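Side-chain contacts in pyocin S8 (Pseudomonas aeruginosa, PDB 6W0V), which is a protein antibiotic whose nuclease domain, here bound to its cognate immunity protein, probably kills sensitive bacteria by cutting their DNA: residues G15-G20 / D25-P30; K43-F48 / I96-Q101; A55-N58 / L62-Y65; K68-G73 / S79-K84; V100-S103 / A107-D110. The protein carries 1 engineered substitution. All blocks are in the same frame, centred on the assembly; numbering follows the deposited sequence.

Interaction 1: residues G15-G20 / D25-P30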
# COMPACT_ATOMS: atom_id res chain seq x y z
N GLY A 15 1.15 -4.68 -18.41
CA GLY A 15 2.42 -4.29 -17.78
C GLY A 15 2.21 -3.66 -16.42
O GLY A 15 1.24 -4.03 -15.72
N ASN A 16 3.09 -2.72 -16.06
CA ASN A 16 3.20 -2.21 -14.67
C ASN A 16 2.09 -1.18 -14.46
O ASN A 16 2.27 0.01 -14.77
CB ASN A 16 4.57 -1.62 -14.36
CG ASN A 16 4.77 -1.43 -12.87
OD1 ASN A 16 3.81 -1.22 -12.13
ND2 ASN A 16 6.01 -1.52 -12.43
N TRP A 17 0.97 -1.68 -13.98
CA TRP A 17 -0.28 -0.91 -13.91
C TRP A 17 -0.04 0.42 -13.19
O TRP A 17 -0.41 1.47 -13.73
CB TRP A 17 -1.34 -1.76 -13.23
CG TRP A 17 -2.54 -0.99 -12.81
CD1 TRP A 17 -3.22 -0.06 -13.54
CD2 TRP A 17 -3.21 -1.12 -11.56
NE1 TRP A 17 -4.27 0.42 -12.80
CE2 TRP A 17 -4.29 -0.22 -11.59
CE3 TRP A 17 -2.99 -1.90 -10.42
CZ2 TRP A 17 -5.17 -0.09 -10.52
CZ3 TRP A 17 -3.85 -1.76 -9.36
CH2 TRP A 17 -4.93 -0.87 -9.42
N LEU A 18 0.58 0.38 -12.01
CA LEU A 18 0.66 1.58 -11.14
C LEU A 18 1.89 2.42 -11.48
O LEU A 18 2.04 3.48 -10.86
CB LEU A 18 0.69 1.14 -9.68
CG LEU A 18 -0.60 0.50 -9.18
CD1 LEU A 18 -0.57 0.38 -7.67
CD2 LEU A 18 -1.81 1.31 -9.62
N ALA A 19 2.71 2.02 -12.46
CA ALA A 19 3.83 2.85 -12.94
C ALA A 19 3.30 4.27 -13.22
O ALA A 19 3.98 5.23 -12.83
CB ALA A 19 4.47 2.24 -14.16
N GLY A 20 2.12 4.38 -13.83
CA GLY A 20 1.51 5.66 -14.22
C GLY A 20 0.79 6.36 -13.08
O GLY A 20 0.37 7.52 -13.27
N ASP A 25 -2.93 12.20 -14.24
CA ASP A 25 -4.28 11.82 -13.74
C ASP A 25 -4.24 10.42 -13.12
O ASP A 25 -5.31 9.91 -12.80
CB ASP A 25 -5.32 11.88 -14.85
CG ASP A 25 -5.00 11.01 -16.05
OD1 ASP A 25 -5.87 10.88 -16.93
OD2 ASP A 25 -3.87 10.47 -16.10
N GLY A 26 -3.06 9.83 -12.92
CA GLY A 26 -2.97 8.47 -12.37
C GLY A 26 -3.37 7.46 -13.41
O GLY A 26 -3.24 7.76 -14.61
N VAL A 27 -3.82 6.29 -12.99
CA VAL A 27 -4.10 5.19 -13.95
C VAL A 27 -5.53 4.75 -13.77
O VAL A 27 -6.06 4.76 -12.66
CB VAL A 27 -3.11 4.02 -13.80
CG1 VAL A 27 -1.71 4.47 -14.18
CG2 VAL A 27 -3.14 3.42 -12.41
N PRO A 28 -6.17 4.29 -14.86
CA PRO A 28 -7.53 3.80 -14.75
C PRO A 28 -7.51 2.46 -14.00
O PRO A 28 -6.46 1.88 -13.75
CB PRO A 28 -7.95 3.63 -16.21
CG PRO A 28 -6.65 3.30 -16.92
CD PRO A 28 -5.60 4.14 -16.21
N ILE A 29 -8.69 2.02 -13.63
CA ILE A 29 -8.89 0.71 -12.98
C ILE A 29 -8.79 -0.33 -14.08
O ILE A 29 -9.43 -0.20 -15.11
CB ILE A 29 -10.25 0.66 -12.26
CG1 ILE A 29 -10.40 1.84 -11.30
CG2 ILE A 29 -10.45 -0.68 -11.59
CD1 ILE A 29 -9.11 2.25 -10.60
N PRO A 30 -7.95 -1.37 -13.91
CA PRO A 30 -7.85 -2.41 -14.92
C PRO A 30 -9.22 -3.04 -15.13
O PRO A 30 -9.93 -3.29 -14.16
CB PRO A 30 -6.85 -3.40 -14.32
CG PRO A 30 -6.07 -2.57 -13.33
CD PRO A 30 -7.07 -1.59 -12.76
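The loop 15-20 runs up against the start of the short strand 27-28, the two backbones coming closest at G20 and G26, whose CA atoms are 5.6 Å apart. Further along the strand the contact belongs to the indole of W17. Its chi1 of 166° sets CG anti to the backbone N and swings the ring across to the other segment, where NE1 donates to P28 O over 2.8 Å. The donor lies almost straight ahead of the carbonyl (C=O...N 171°), and the oxygen sits at the ring's edge, near its plane. Both faces of the ring are packed. P30 crosses one of them at about a right angle, its CG 3.5 Å from the centroid of the five-membered ring in a CH-pi contact, while L18 CD2, from the same loop, rests over the centre of the opposite face. Proline suits this place because its compact ring presents the hydrogens of CG and of CD, next to the ring nitrogen, to the indole pi face. V27 packs between W17, L18 and G20: CG2 touches W17 NE1 at 3.2 Å and L18 CD2 at 3.7 Å, and CG1 presses to 3.3 Å from the carbonyl carbon of G20, where no room exists for a CB and glycine fits. G26, at positive phi, leads into the strand, which pairs through V27 with V116 of strand 114-117. The chemistry is thus that of a hydrophobic core with one polar demand in it: the indole N-H, buried with its ring, is satisfied by a carbonyl that also fixes the ring's rotation.

Interaction 2: residues K43-F48 / I96-Q101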
# COMPACT_ATOMS: atom_id res chain seq x y z
N LYS A 43 -20.71 -1.85 0.72
CA LYS A 43 -21.42 -1.33 1.91
C LYS A 43 -20.88 0.05 2.23
O LYS A 43 -21.50 0.76 3.00
CB LYS A 43 -21.22 -2.29 3.08
CG LYS A 43 -21.79 -3.68 2.84
CD LYS A 43 -23.19 -3.66 2.30
CE LYS A 43 -24.13 -2.86 3.17
NZ LYS A 43 -24.26 -3.44 4.53
N SER A 44 -19.72 0.37 1.69
CA SER A 44 -18.97 1.60 2.03
C SER A 44 -17.83 1.74 1.06
O SER A 44 -17.50 0.77 0.34
CB SER A 44 -18.45 1.54 3.42
OG SER A 44 -17.44 0.56 3.50
N TRP A 45 -17.20 2.89 1.09
CA TRP A 45 -15.98 3.11 0.30
C TRP A 45 -14.93 2.10 0.76
O TRP A 45 -14.29 1.47 -0.08
CB TRP A 45 -15.48 4.53 0.44
CG TRP A 45 -14.23 4.65 -0.37
CD1 TRP A 45 -12.95 4.80 0.07
CD2 TRP A 45 -14.17 4.45 -1.78
NE1 TRP A 45 -12.10 4.78 -1.00
CE2 TRP A 45 -12.81 4.58 -2.15
CE3 TRP A 45 -15.12 4.24 -2.78
CZ2 TRP A 45 -12.39 4.47 -3.47
CZ3 TRP A 45 -14.70 4.14 -4.09
CH2 TRP A 45 -13.35 4.25 -4.42
N ARG A 46 -14.79 1.94 2.07
CA ARG A 46 -13.83 0.96 2.61
C ARG A 46 -14.09 -0.40 1.97
O ARG A 46 -13.15 -1.04 1.52
CB ARG A 46 -13.99 0.85 4.12
CG ARG A 46 -13.19 -0.31 4.67
CD ARG A 46 -13.39 -0.39 6.14
NE ARG A 46 -12.56 -1.47 6.62
CZ ARG A 46 -12.35 -1.73 7.90
NH1 ARG A 46 -12.93 -0.99 8.83
NH2 ARG A 46 -11.55 -2.72 8.23
N ASP A 47 -15.33 -0.83 1.93
CA ASP A 47 -15.66 -2.17 1.40
C ASP A 47 -15.20 -2.24 -0.05
O ASP A 47 -14.52 -3.18 -0.46
CB ASP A 47 -17.16 -2.39 1.52
CG ASP A 47 -17.61 -3.73 1.01
OD1 ASP A 47 -16.79 -4.64 0.91
OD2 ASP A 47 -18.79 -3.84 0.74
N PHE A 48 -15.50 -1.21 -0.82
CA PHE A 48 -15.10 -1.18 -2.23
C PHE A 48 -13.58 -1.19 -2.31
O PHE A 48 -13.03 -1.94 -3.10
CB PHE A 48 -15.63 0.08 -2.89
CG PHE A 48 -15.20 0.20 -4.32
CD1 PHE A 48 -15.93 -0.38 -5.34
CD2 PHE A 48 -14.04 0.87 -4.65
CE1 PHE A 48 -15.52 -0.29 -6.65
CE2 PHE A 48 -13.62 0.96 -5.96
CZ PHE A 48 -14.37 0.40 -6.97
N ILE A 96 -7.24 5.65 -4.44
CA ILE A 96 -8.27 5.52 -5.49
C ILE A 96 -8.97 6.87 -5.55
O ILE A 96 -9.63 7.21 -4.58
CB ILE A 96 -9.22 4.36 -5.18
CG1 ILE A 96 -8.46 3.05 -5.01
CG2 ILE A 96 -10.28 4.28 -6.25
CD1 ILE A 96 -9.29 1.95 -4.42
N HIS A 97 -8.72 7.60 -6.63
CA HIS A 97 -9.18 9.00 -6.79
C HIS A 97 -10.48 8.98 -7.58
O HIS A 97 -10.56 8.27 -8.58
CB HIS A 97 -8.12 9.83 -7.50
CG HIS A 97 -8.60 11.20 -7.81
ND1 HIS A 97 -8.92 12.10 -6.82
CD2 HIS A 97 -8.81 11.82 -8.99
CE1 HIS A 97 -9.31 13.23 -7.37
NE2 HIS A 97 -9.25 13.08 -8.70
N HIS A 98 -11.45 9.75 -7.12
CA HIS A 98 -12.70 10.02 -7.86
C HIS A 98 -12.43 11.19 -8.80
O HIS A 98 -12.23 12.30 -8.30
CB HIS A 98 -13.82 10.29 -6.89
CG HIS A 98 -14.22 9.05 -6.20
ND1 HIS A 98 -13.69 8.67 -4.99
CD2 HIS A 98 -15.07 8.07 -6.58
CE1 HIS A 98 -14.23 7.53 -4.63
NE2 HIS A 98 -15.09 7.14 -5.58
N VAL A 99 -12.38 10.91 -10.10
CA VAL A 99 -11.99 11.90 -11.14
C VAL A 99 -12.98 13.06 -11.07
O VAL A 99 -12.55 14.22 -10.96
CB VAL A 99 -11.95 11.27 -12.55
CG1 VAL A 99 -11.72 12.32 -13.62
CG2 VAL A 99 -10.90 10.19 -12.62
N VAL A 100 -14.27 12.73 -11.13
CA VAL A 100 -15.35 13.69 -10.78
C VAL A 100 -15.56 13.52 -9.28
O VAL A 100 -15.90 12.41 -8.84
CB VAL A 100 -16.65 13.45 -11.56
CG1 VAL A 100 -17.75 14.38 -11.09
CG2 VAL A 100 -16.43 13.57 -13.06
N GLN A 101 -15.33 14.59 -8.53
CA GLN A 101 -15.41 14.55 -7.05
C GLN A 101 -16.84 14.19 -6.65
O GLN A 101 -17.80 14.67 -7.30
CB GLN A 101 -14.93 15.88 -6.49
CG GLN A 101 -13.47 16.15 -6.83
CD GLN A 101 -13.02 17.52 -6.39
OE1 GLN A 101 -13.71 18.22 -5.65
NE2 GLN A 101 -11.84 17.92 -6.84
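W45 and H98 approach from opposite directions and meet in an oblique ring contact, their planes inclined by 59° and their centroids 4.5 Å apart. H98 CE1 hangs over one face of the indole, toward its rim, 3.4 Å from W45 CH2, while W45 lies at the edge of the H98 ring. I96 comes instead to the edge of the tryptophan, where its CG2 meets W45 CZ2 at 3.5 Å with CB close behind, near the ring plane. A large flat side chain suits this position, since one ring serves an aromatic neighbour with its face and an aliphatic one with its rim.

The reach of W45 follows from its first torsion, with CG anti to the backbone N (chi1 179°), which extends the indole from the first turn of the helix toward the strand. That turn is itself secured: S44 is the N-cap and its OG accepts from D47 N at 3.0 Å, while D47 OD2 takes the K43 N-H at 2.8 Å. H98 NE2 is hydrogen-bonded to V108 O, a carbonyl that also lies against the rim of W45, which fixes the imidazole where the two rings meet.

The H97-H98 pair is consistent with the histidines on the first strand of the H-N-H motif in this nuclease family. The contact joins the N-terminal end of helix 45-57 to strand 95-98, the edge strand beside 114-117, with I96 also resting on R49, F52 and W53 of the same helix and H98 on L114.

Interaction 3: residues A55-N58 / L62-Y65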
# COMPACT_ATOMS: atom_id res chain seq x y z
N ALA A 55 -9.01 -7.79 -5.17
CA ALA A 55 -9.10 -8.21 -6.58
C ALA A 55 -7.73 -8.03 -7.22
O ALA A 55 -7.32 -8.89 -7.98
CB ALA A 55 -10.16 -7.42 -7.28
N VAL A 56 -7.06 -6.92 -6.91
CA VAL A 56 -5.71 -6.64 -7.47
C VAL A 56 -4.79 -7.76 -7.00
O VAL A 56 -4.11 -8.36 -7.84
CB VAL A 56 -5.19 -5.26 -7.06
CG1 VAL A 56 -3.73 -5.09 -7.45
CG2 VAL A 56 -6.02 -4.15 -7.64
N ALA A 57 -4.81 -8.06 -5.71
CA ALA A 57 -3.92 -9.09 -5.13
C ALA A 57 -4.26 -10.44 -5.76
O ALA A 57 -3.39 -11.28 -5.85
CB ALA A 57 -4.07 -9.15 -3.64
N ASN A 58 -5.50 -10.63 -6.17
CA ASN A 58 -5.99 -11.91 -6.72
C ASN A 58 -5.74 -11.98 -8.23
O ASN A 58 -6.12 -13.00 -8.83
CB ASN A 58 -7.48 -12.10 -6.45
CG ASN A 58 -7.88 -13.55 -6.57
OD1 ASN A 58 -8.98 -13.85 -7.04
ND2 ASN A 58 -7.00 -14.44 -6.19
N LEU A 62 -1.32 -8.36 -12.15
CA LEU A 62 -1.21 -7.05 -11.46
C LEU A 62 -0.39 -7.22 -10.19
O LEU A 62 0.45 -6.36 -9.91
CB LEU A 62 -2.60 -6.53 -11.12
CG LEU A 62 -3.45 -6.18 -12.34
CD1 LEU A 62 -4.86 -5.83 -11.90
CD2 LEU A 62 -2.84 -5.04 -13.12
N VAL A 63 -0.66 -8.28 -9.42
CA VAL A 63 -0.07 -8.40 -8.06
C VAL A 63 1.44 -8.63 -8.21
O VAL A 63 2.16 -8.26 -7.28
CB VAL A 63 -0.74 -9.50 -7.21
CG1 VAL A 63 -0.32 -10.90 -7.62
CG2 VAL A 63 -0.46 -9.26 -5.73
N LYS A 64 1.89 -9.17 -9.34
CA LYS A 64 3.33 -9.46 -9.55
C LYS A 64 4.13 -8.16 -9.45
O LYS A 64 5.33 -8.25 -9.20
CB LYS A 64 3.56 -10.17 -10.88
CG LYS A 64 3.41 -9.30 -12.12
CD LYS A 64 3.65 -10.08 -13.39
CE LYS A 64 3.51 -9.24 -14.63
NZ LYS A 64 3.64 -10.06 -15.86
N TYR A 65 3.51 -6.99 -9.61
CA TYR A 65 4.19 -5.68 -9.56
C TYR A 65 4.25 -5.15 -8.13
O TYR A 65 4.68 -4.02 -7.93
CB TYR A 65 3.51 -4.68 -10.49
CG TYR A 65 3.74 -5.01 -11.93
CD1 TYR A 65 4.95 -4.71 -12.53
CD2 TYR A 65 2.80 -5.69 -12.68
CE1 TYR A 65 5.19 -5.02 -13.86
CE2 TYR A 65 3.02 -6.02 -14.00
CZ TYR A 65 4.23 -5.69 -14.59
OH TYR A 65 4.46 -6.01 -15.89
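The carbonyl oxygen A57 O is covered from one side by all three side-chain carbons of V63, CB at 3.5 Å and both CG1 and CG2 at 3.6 Å. These are packing contacts, for no hydrogen bond crosses between 55-58 and 62-65. V63 CB also lies 3.6 Å from V56 O, so a single branched residue straddles the last two carbonyls of helix 45-57. The torsion of V63 explains this: at chi1 76°, CG1 stands between its own backbone N and carbonyl carbon, and CG2, anti to the N, is carried over the end of the helix to within 3.5 Å of A57 CA, only grazing A57 CB. Valine suits the place because its branching at CB spreads methyl groups around a close backbone, the CA atoms of A57 and V63 being only 4.9 Å apart.

Beside it the fit is looser. L62 CB meets V56 CG1 at 4.1 Å, the two side chains crossing at about a right angle, and both residues then turn into the interior, where W17 packs on each of them. L62 also reaches Q32 and I33 of helix 31-37, whereas V56 and A57 touch M74 of helix 68-75. Past L62 the chain turns again, with Y65 N bonded to L62 O. The arrangement is a tight corner between the consecutive helices 45-57 and 60-63 of the colicin-type DNase domain, closed by apolar packing.

Interaction 4: residues K68-G73 / S79-K84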
# COMPACT_ATOMS: atom_id res chain seq x y z
N LYS A 68 5.94 -8.44 -1.24
CA LYS A 68 5.15 -9.38 -0.43
C LYS A 68 4.29 -8.64 0.59
O LYS A 68 3.15 -9.04 0.75
CB LYS A 68 6.09 -10.39 0.23
CG LYS A 68 6.46 -11.51 -0.72
CD LYS A 68 7.46 -12.48 -0.16
CE LYS A 68 7.81 -13.56 -1.16
NZ LYS A 68 8.49 -14.70 -0.50
N THR A 69 4.82 -7.63 1.27
CA THR A 69 4.01 -6.93 2.30
C THR A 69 2.88 -6.19 1.60
O THR A 69 1.76 -6.28 2.08
CB THR A 69 4.86 -6.05 3.22
OG1 THR A 69 5.62 -5.15 2.43
CG2 THR A 69 5.75 -6.89 4.10
N ASN A 70 3.15 -5.53 0.48
CA ASN A 70 2.05 -4.85 -0.26
C ASN A 70 1.02 -5.89 -0.65
O ASN A 70 -0.17 -5.66 -0.41
CB ASN A 70 2.56 -4.07 -1.46
CG ASN A 70 2.70 -2.61 -1.10
OD1 ASN A 70 2.11 -2.17 -0.11
ND2 ASN A 70 3.48 -1.87 -1.86
N ALA A 71 1.46 -6.99 -1.25
CA ALA A 71 0.54 -8.03 -1.75
C ALA A 71 -0.24 -8.61 -0.56
O ALA A 71 -1.44 -8.82 -0.68
CB ALA A 71 1.29 -9.11 -2.48
N LYS A 72 0.44 -8.87 0.54
CA LYS A 72 -0.19 -9.42 1.75
C LYS A 72 -1.28 -8.47 2.20
O LYS A 72 -2.40 -8.92 2.45
CB LYS A 72 0.82 -9.58 2.88
CG LYS A 72 0.21 -10.11 4.17
CD LYS A 72 -0.24 -11.53 4.07
CE LYS A 72 -0.87 -12.04 5.34
NZ LYS A 72 -1.28 -13.46 5.22
N GLY A 73 -0.95 -7.19 2.30
CA GLY A 73 -1.93 -6.18 2.72
C GLY A 73 -3.09 -6.16 1.77
O GLY A 73 -4.23 -6.10 2.23
N SER A 79 -4.79 -0.93 1.16
CA SER A 79 -4.16 -0.15 0.08
C SER A 79 -2.66 -0.38 0.17
O SER A 79 -2.09 -0.25 1.24
CB SER A 79 -4.48 1.28 0.18
OG SER A 79 -5.88 1.44 0.23
N PRO A 80 -2.02 -0.73 -0.95
CA PRO A 80 -0.58 -0.87 -0.94
C PRO A 80 0.06 0.49 -0.70
O PRO A 80 -0.40 1.52 -1.14
CB PRO A 80 -0.23 -1.42 -2.32
CG PRO A 80 -1.40 -1.01 -3.19
CD PRO A 80 -2.60 -0.97 -2.27
N PHE A 81 1.17 0.46 0.01
CA PHE A 81 2.04 1.64 0.15
C PHE A 81 2.65 1.94 -1.20
O PHE A 81 3.02 1.01 -1.94
CB PHE A 81 3.15 1.34 1.14
CG PHE A 81 2.68 1.39 2.56
CD1 PHE A 81 2.00 0.33 3.12
CD2 PHE A 81 2.89 2.53 3.32
CE1 PHE A 81 1.56 0.39 4.43
CE2 PHE A 81 2.45 2.59 4.63
CZ PHE A 81 1.78 1.52 5.17
N THR A 82 2.78 3.22 -1.48
CA THR A 82 3.55 3.68 -2.64
C THR A 82 5.00 3.71 -2.22
O THR A 82 5.31 3.71 -1.02
CB THR A 82 3.14 5.08 -3.10
OG1 THR A 82 3.57 6.04 -2.16
CG2 THR A 82 1.64 5.20 -3.25
N PRO A 83 5.92 3.79 -3.19
CA PRO A 83 7.29 4.12 -2.85
C PRO A 83 7.26 5.42 -2.05
O PRO A 83 6.40 6.26 -2.26
CB PRO A 83 7.99 4.28 -4.20
CG PRO A 83 7.14 3.45 -5.13
CD PRO A 83 5.72 3.60 -4.63
N LYS A 84 8.20 5.55 -1.14
CA LYS A 84 8.30 6.73 -0.27
C LYS A 84 8.27 8.01 -1.11
O LYS A 84 7.63 8.96 -0.68
CB LYS A 84 9.60 6.65 0.53
CG LYS A 84 9.83 7.86 1.41
CD LYS A 84 11.01 7.72 2.29
CE LYS A 84 11.28 9.01 3.02
NZ LYS A 84 12.09 8.75 4.22
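In this colicin-type DNase domain, helix 68-75 and the loop that follows it are joined by the carboxamide of N70, which bonds both N and O of F81, a side-chain mimic of beta pairing. Its OD1 accepts from F81 N at 2.8 Å, a bent bond (135° at the hydrogen) with the donor tilted from the carbonyl plane. ND2 donates to F81 O at 2.9 Å, lying in that carbonyl's plane on a lone pair. Two bonds to one residue hold the amide against flipping, and asparagine suits the place by supplying both a donor and an acceptor on a short stem. Its chi1 of -98° is strained away from the staggered values, consistent with the side chain being drawn to its partners.

This is the tight part. Beyond F81 the loop has no contact with 68-73; the K84 side chain is exposed, though K84 N is bonded to D48 of the immunity protein. Y52 of that chain also bonds F81 O, and its F51 packs on T69 and N70. F81, positioned by N70, is thus part of the surface the immunity protein covers, consistent with colicin-type DNases. The P80 and N70 side chains cross at about a right angle, with P80 CB 3.4 Å from N70 CG.

Interaction 5: residues V100-S103 / A107-D110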
# COMPACT_ATOMS: atom_id res chain seq x y z
N VAL A 100 -14.27 12.73 -11.13
CA VAL A 100 -15.35 13.69 -10.78
C VAL A 100 -15.56 13.52 -9.28
O VAL A 100 -15.90 12.41 -8.84
CB VAL A 100 -16.65 13.45 -11.56
CG1 VAL A 100 -17.75 14.38 -11.09
CG2 VAL A 100 -16.43 13.57 -13.06
N GLN A 101 -15.33 14.59 -8.53
CA GLN A 101 -15.41 14.55 -7.05
C GLN A 101 -16.84 14.19 -6.65
O GLN A 101 -17.80 14.67 -7.30
CB GLN A 101 -14.93 15.88 -6.49
CG GLN A 101 -13.47 16.15 -6.83
CD GLN A 101 -13.02 17.52 -6.39
OE1 GLN A 101 -13.71 18.22 -5.65
NE2 GLN A 101 -11.84 17.92 -6.84
N ILE A 102 -16.97 13.39 -5.60
CA ILE A 102 -18.29 12.96 -5.06
C ILE A 102 -19.10 14.22 -4.74
O ILE A 102 -20.28 14.24 -5.07
CB ILE A 102 -18.10 12.07 -3.83
CG1 ILE A 102 -17.16 10.91 -4.16
CG2 ILE A 102 -19.44 11.59 -3.29
CD1 ILE A 102 -17.20 10.50 -5.61
N SER A 103 -18.45 15.23 -4.15
CA SER A 103 -19.04 16.54 -3.78
C SER A 103 -19.61 17.25 -5.01
O SER A 103 -20.49 18.11 -4.83
CB SER A 103 -18.03 17.40 -3.08
OG SER A 103 -16.99 17.78 -3.97
N ALA A 107 -19.69 9.77 -9.09
CA ALA A 107 -20.22 8.45 -8.65
C ALA A 107 -19.13 7.78 -7.81
O ALA A 107 -18.00 7.63 -8.31
CB ALA A 107 -20.60 7.62 -9.85
N VAL A 108 -19.45 7.48 -6.56
CA VAL A 108 -18.48 6.89 -5.60
C VAL A 108 -18.00 5.56 -6.17
O VAL A 108 -16.80 5.27 -6.11
CB VAL A 108 -19.09 6.68 -4.21
CG1 VAL A 108 -18.10 6.00 -3.28
CG2 VAL A 108 -19.60 7.98 -3.60
N TYR A 109 -18.90 4.75 -6.69
CA TYR A 109 -18.57 3.36 -7.07
C TYR A 109 -18.57 3.20 -8.58
O TYR A 109 -18.61 2.05 -9.05
CB TYR A 109 -19.54 2.38 -6.43
CG TYR A 109 -19.63 2.50 -4.94
CD1 TYR A 109 -18.58 2.11 -4.14
CD2 TYR A 109 -20.77 3.01 -4.34
CE1 TYR A 109 -18.67 2.19 -2.76
CE2 TYR A 109 -20.88 3.09 -2.96
CZ TYR A 109 -19.82 2.68 -2.17
OH TYR A 109 -19.91 2.77 -0.82
N ASP A 110 -18.52 4.30 -9.32
CA ASP A 110 -18.33 4.16 -10.78
C ASP A 110 -16.84 4.00 -11.01
O ASP A 110 -16.06 4.95 -10.81
CB ASP A 110 -18.93 5.26 -11.64
CG ASP A 110 -18.84 4.82 -13.08
OD1 ASP A 110 -17.74 4.91 -13.61
OD2 ASP A 110 -19.84 4.27 -13.64
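I102 and V108 are brought together by their first torsions. In I102, chi1 -53° leaves CG2 anti to the backbone N; in V108, chi1 176° puts CG2 anti to the carbonyl carbon. These two methyls meet at 3.6 Å, with the side chains crossing at about a right angle, and I102 CG1 stands a little further off, 3.9 Å from V108 CG2. The second torsion of isoleucine, chi2 -29°, is far from a staggered value and folds CD1 back over the opposite backbone: CD1 lies 3.8 Å from V108 CA and 4.0 Å from A107 C. Branched aliphatic residues suit such a place, since their methyls can cover a bare piece of loop backbone where no hydrogen bond joins the two sides.

Both segments belong to the long loop between strands 95-98 and 114-117, the two strands of the H-N-H (beta-beta-alpha) nuclease motif. N113, just ahead of the second strand, ties the loop from within: its OD1 accepts from V100 N and its ND2 donates to A107 O, so one side chain holds both segments while the I102 and V108 methyls pack them together at the surface.

V108 has a second role. Its CG1 lies over the centre of the Y109 ring, 3.8 Å above the plane, and the residue packs on W45 of helix 45-57 as well. Y109 OH, beside the start of helix 45-57, is hydrogen-bonded to E2 O near the start of the chain.

Interactions 1 and 4 are buried, interaction 3 partly so, and interactions 2 and 5 lie at the surface. Interactions 1 and 3 abut directly, and interaction 3 touches interaction 4 through V63 and A71. Interactions 2 and 5 form a second group, sharing V100 and Q101, with their centres about 7 Å apart; interactions 3 and 5 are about 24 Å apart, centre to centre. Helix 45-57 serves both groups, its start in interaction 2 and its end in interaction 3. Hydrogen bonds cross only the two buried contacts, where polar groups need partners; the others rely on aromatic or aliphatic packing.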